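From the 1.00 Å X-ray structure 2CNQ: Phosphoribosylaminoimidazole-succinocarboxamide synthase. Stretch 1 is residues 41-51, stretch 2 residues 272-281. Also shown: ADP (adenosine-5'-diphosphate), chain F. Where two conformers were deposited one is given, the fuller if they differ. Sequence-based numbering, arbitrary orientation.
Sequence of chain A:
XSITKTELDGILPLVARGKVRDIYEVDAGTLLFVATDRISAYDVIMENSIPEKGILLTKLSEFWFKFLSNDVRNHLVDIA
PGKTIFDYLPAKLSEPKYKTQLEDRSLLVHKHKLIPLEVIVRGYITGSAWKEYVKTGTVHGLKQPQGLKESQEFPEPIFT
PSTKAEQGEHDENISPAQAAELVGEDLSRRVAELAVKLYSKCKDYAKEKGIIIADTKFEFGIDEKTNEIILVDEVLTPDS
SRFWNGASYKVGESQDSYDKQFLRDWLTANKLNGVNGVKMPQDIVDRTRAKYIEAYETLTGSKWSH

Stretch 1 (41-51) AYDVIMENSIP
Stretch 2 (272-281) LNGVNGVKMP

Stretches 1 and 2 of this synthase run side by side in the same direction, with Tyr 42 level with Gly 274 (CA to CA 5.8 Å), Met 46 with Val 278 (5.1 Å) and Glu 47 with Gly 277 (4.4 Å); together they bury 692 Å². Stretch 1 opens with a type I' turn from Ala 41 to Val 44, closed by Ala 41 N to Val 44 O (2.9 Å) and Val 44 N to Ala 41 O (3.0 Å). Tyr 42 (phi/psi 52/38) and Asp 43 (67/20) occupy its corners, and their amides bind ADP: Tyr 42 N donates to O1A (2.8 Å) and Asp 43 N to O3A (2.7 Å), while ADP O2' donates to Asp 43 OD1 (2.6 Å). Stretch 2 answers with a type II turn from Leu 272 to Val 275, closed by Val 275 N to Leu 272 O (3.0 Å); Gly 274 (83/-11) sits where a CB would jam against the preceding carbonyl. Water 1 joins the turns, donating to Ala 41 O (2.7 Å) and accepting from Gly 274 N (2.8 Å). The CA-to-CB bond of Tyr 42 (chi1 m, chi2 -71°) points toward stretch 2; its CD2 lies 3.5 Å from Asn 273 CB, with ADP N7 near the ring plane at its edge. The CA-to-CB bond of Val 44 (-126/136, chi1 t) also points toward stretch 2; CG2 lies 3.6 Å from Gly 274 O and CG1 3.3 Å from Val 275 O. At Ile 45 (-81/137, m, t) water replaces direct backbone pairing: Ile 45 O accepts from water 2 (2.8 Å) and water 3 (2.7 Å). Water 2 also donates to Val 275 O (2.8 Å) and accepts from Val 278 N (2.8 Å); water 3 accepts from Gly 277 N (2.8 Å; Gly 277 67/28). Met 46 (-69/159; m, m, chi3 101°) provides apolar contact, SD 4.0 Å from CB of Val 278 (-77/129, chi1 t) and CG 3.9 Å from Met 280 SD. The two stretches then bond directly, Glu 47 N (-65/-43; t, p, chi3 31°) donating to Val 278 O (2.7 Å, 158°). Asn 48 (-107/165, chi1 p, chi2 -24°) uses its amide as a two-pronged clamp on the Met 280 backbone: OD1 accepts from Met 280 N (2.8 Å, 150°), and ND2 donates to Met 280 O (2.9 Å, 157°). Ile 50 (-109/107; m, m) points sideways at CB, but its CD1 reaches 3.7 Å from CE of Met 280 (-66/130; m, t, m), completing the apolar packing.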

# COMPACT_ATOMS: atom_id res chain seq x y z
N ALA A 41 -5.54 10.09 -5.30
CA ALA A 41 -6.57 9.18 -5.76
C ALA A 41 -6.58 9.33 -7.24
O ALA A 41 -6.41 10.42 -7.76
CB ALA A 41 -7.88 9.53 -5.18
N TYR A 42 -6.78 8.23 -7.92
CA TYR A 42 -6.77 8.24 -9.36
C TYR A 42 -5.51 8.90 -9.87
O TYR A 42 -5.53 9.59 -10.88
CB TYR A 42 -8.02 8.87 -9.92
CG TYR A 42 -9.26 8.25 -9.36
CD1 TYR A 42 -9.63 7.00 -9.71
CD2 TYR A 42 -10.05 8.94 -8.49
CE1 TYR A 42 -10.78 6.45 -9.21
CE2 TYR A 42 -11.18 8.44 -7.99
CZ TYR A 42 -11.55 7.19 -8.34
OH TYR A 42 -12.72 6.69 -7.84
N ASP A 43 -4.40 8.65 -9.19
CA ASP A 43 -3.09 9.11 -9.61
C ASP A 43 -2.92 10.59 -9.55
O ASP A 43 -1.99 11.10 -10.13
CB ASP A 43 -2.69 8.56 -10.95
CG ASP A 43 -2.42 7.11 -10.89
OD1 ASP A 43 -2.92 6.40 -11.75
OD2 ASP A 43 -1.72 6.66 -9.97
N VAL A 44 -3.75 11.28 -8.79
CA VAL A 44 -3.56 12.68 -8.58
C VAL A 44 -3.52 12.95 -7.11
O VAL A 44 -4.33 12.46 -6.35
CB VAL A 44 -4.78 13.37 -9.17
CG1 VAL A 44 -4.68 14.82 -8.97
CG2 VAL A 44 -4.92 13.01 -10.66
N ILE A 45 -2.58 13.77 -6.70
CA ILE A 45 -2.40 14.11 -5.33
C ILE A 45 -3.39 15.17 -4.98
O ILE A 45 -3.59 16.12 -5.69
CB ILE A 45 -0.98 14.60 -5.11
CG1 ILE A 45 0.01 13.51 -5.49
CG2 ILE A 45 -0.77 14.98 -3.68
CD1 ILE A 45 1.41 13.98 -5.56
N MET A 46 -4.01 15.04 -3.83
CA MET A 46 -4.89 16.07 -3.35
C MET A 46 -4.08 17.28 -2.98
O MET A 46 -2.91 17.21 -2.67
CB MET A 46 -5.63 15.61 -2.12
CG MET A 46 -6.52 14.41 -2.34
SD MET A 46 -7.82 14.63 -3.51
CE MET A 46 -7.14 13.81 -4.92
N GLU A 47 -4.73 18.42 -2.94
CA GLU A 47 -4.05 19.63 -2.54
C GLU A 47 -3.61 19.57 -1.12
O GLU A 47 -2.54 20.00 -0.79
CB GLU A 47 -4.96 20.82 -2.70
CG GLU A 47 -4.36 22.10 -2.35
CD GLU A 47 -3.16 22.36 -3.21
OE1 GLU A 47 -3.13 21.92 -4.37
OE2 GLU A 47 -2.24 23.04 -2.72
N ASN A 48 -4.48 19.07 -0.27
CA ASN A 48 -4.23 19.03 1.12
C ASN A 48 -3.94 17.63 1.58
O ASN A 48 -4.13 16.66 0.89
CB ASN A 48 -5.36 19.68 1.89
CG ASN A 48 -6.72 19.14 1.59
OD1 ASN A 48 -6.99 18.60 0.54
ND2 ASN A 48 -7.62 19.36 2.53
N SER A 49 -3.40 17.57 2.75
CA SER A 49 -2.88 16.36 3.31
C SER A 49 -3.82 15.80 4.36
O SER A 49 -4.79 16.42 4.77
CB SER A 49 -1.50 16.71 3.89
OG SER A 49 -0.48 16.76 2.85
N ILE A 50 -3.52 14.58 4.75
CA ILE A 50 -4.20 13.93 5.85
C ILE A 50 -3.18 13.89 6.97
O ILE A 50 -2.24 13.14 6.89
CB ILE A 50 -4.63 12.53 5.48
CG1 ILE A 50 -5.52 12.45 4.24
CG2 ILE A 50 -5.31 11.88 6.66
CD1 ILE A 50 -6.82 13.14 4.31
N PRO A 51 -3.33 14.69 8.00
CA PRO A 51 -2.29 14.75 9.00
C PRO A 51 -1.96 13.40 9.55
O PRO A 51 -2.84 12.65 9.95
CB PRO A 51 -2.85 15.67 10.07
CG PRO A 51 -3.75 16.55 9.29
CD PRO A 51 -4.37 15.70 8.23
N LEU A 272 -14.71 15.10 -9.13
CA LEU A 272 -13.40 15.65 -8.90
C LEU A 272 -12.34 14.62 -9.09
O LEU A 272 -11.19 14.93 -8.96
CB LEU A 272 -13.30 16.19 -7.48
CG LEU A 272 -14.12 17.43 -7.26
CD1 LEU A 272 -14.13 17.75 -5.78
CD2 LEU A 272 -13.56 18.57 -8.08
N ASN A 273 -12.70 13.40 -9.47
CA ASN A 273 -11.68 12.43 -9.78
C ASN A 273 -10.85 12.96 -10.91
O ASN A 273 -11.35 13.50 -11.88
CB ASN A 273 -12.32 11.11 -10.14
CG ASN A 273 -13.49 11.26 -11.09
OD1 ASN A 273 -14.44 11.99 -10.81
ND2 ASN A 273 -13.42 10.58 -12.23
N GLY A 274 -9.56 12.79 -10.77
CA GLY A 274 -8.63 13.21 -11.76
C GLY A 274 -8.23 14.64 -11.71
O GLY A 274 -7.30 15.02 -12.39
N VAL A 275 -8.91 15.44 -10.92
CA VAL A 275 -8.65 16.86 -10.88
C VAL A 275 -7.48 17.12 -9.95
O VAL A 275 -7.43 16.59 -8.87
CB VAL A 275 -9.87 17.60 -10.40
CG1 VAL A 275 -9.60 19.08 -10.35
CG2 VAL A 275 -11.06 17.34 -11.31
N ASN A 276 -6.55 17.94 -10.39
CA ASN A 276 -5.44 18.35 -9.57
C ASN A 276 -5.83 19.45 -8.65
O ASN A 276 -6.74 20.20 -8.90
CB ASN A 276 -4.30 18.80 -10.45
CG ASN A 276 -3.68 17.66 -11.20
OD1 ASN A 276 -4.13 17.25 -12.25
ND2 ASN A 276 -2.69 17.06 -10.61
N GLY A 277 -5.09 19.56 -7.57
CA GLY A 277 -5.29 20.62 -6.65
C GLY A 277 -6.61 20.54 -5.92
O GLY A 277 -7.09 21.57 -5.49
N VAL A 278 -7.18 19.36 -5.73
CA VAL A 278 -8.45 19.27 -5.06
C VAL A 278 -8.23 19.43 -3.58
O VAL A 278 -7.44 18.74 -2.98
CB VAL A 278 -9.14 17.97 -5.34
CG1 VAL A 278 -10.31 17.75 -4.44
CG2 VAL A 278 -9.58 17.95 -6.78
N LYS A 279 -8.98 20.33 -3.01
CA LYS A 279 -8.97 20.53 -1.60
C LYS A 279 -10.06 19.68 -1.02
O LYS A 279 -11.24 19.93 -1.24
CB LYS A 279 -9.20 21.98 -1.27
CG LYS A 279 -9.06 22.25 0.23
CD LYS A 279 -8.05 23.36 0.60
CE LYS A 279 -7.62 23.27 2.07
NZ LYS A 279 -8.76 23.48 2.97
N MET A 280 -9.67 18.65 -0.32
CA MET A 280 -10.65 17.87 0.38
C MET A 280 -11.23 18.74 1.44
O MET A 280 -10.49 19.31 2.22
CB MET A 280 -9.99 16.70 1.05
CG MET A 280 -9.40 15.70 0.11
SD MET A 280 -8.47 14.47 0.98
CE MET A 280 -7.07 15.45 1.46
N PRO A 281 -12.54 18.81 1.53
CA PRO A 281 -13.12 19.49 2.64
C PRO A 281 -12.66 18.87 3.92
O PRO A 281 -12.33 17.69 3.97
CB PRO A 281 -14.61 19.26 2.44
CG PRO A 281 -14.74 19.09 0.97
CD PRO A 281 -13.54 18.30 0.60
PB ADP F . -3.05 6.73 -6.50
O1B ADP F . -2.27 7.96 -6.80
O2B ADP F . -2.55 5.49 -7.19
O3B ADP F . -3.28 6.59 -5.01
PA ADP F . -5.32 5.53 -6.77
O1A ADP F . -6.79 5.66 -6.77
O2A ADP F . -4.94 4.89 -5.49
O3A ADP F . -4.53 6.85 -7.13
O5' ADP F . -4.80 4.58 -7.90
C5' ADP F . -4.97 3.18 -7.72
C4' ADP F . -4.63 2.37 -8.96
O4' ADP F . -5.58 2.70 -9.96
C3' ADP F . -3.25 2.74 -9.46
O3' ADP F . -2.66 1.61 -10.07
C2' ADP F . -3.58 3.79 -10.48
O2' ADP F . -2.60 3.84 -11.49
C1' ADP F . -4.89 3.30 -11.04
N9 ADP F . -5.73 4.37 -11.55
C8 ADP F . -5.85 5.57 -11.00
N7 ADP F . -6.68 6.35 -11.70
C5 ADP F . -7.11 5.62 -12.72
C6 ADP F . -8.03 5.91 -13.80
N6 ADP F . -8.59 7.14 -13.87
N1 ADP F . -8.23 4.92 -14.68
C2 ADP F . -7.63 3.70 -14.58
N3 ADP F . -6.77 3.37 -13.58
C4 ADP F . -6.49 4.30 -12.64
O HOH W 1 -8.52 12.05 -8.33
O HOH W 2 -6.14 16.87 -6.42
O HOH W 3 -2.79 17.95 -7.46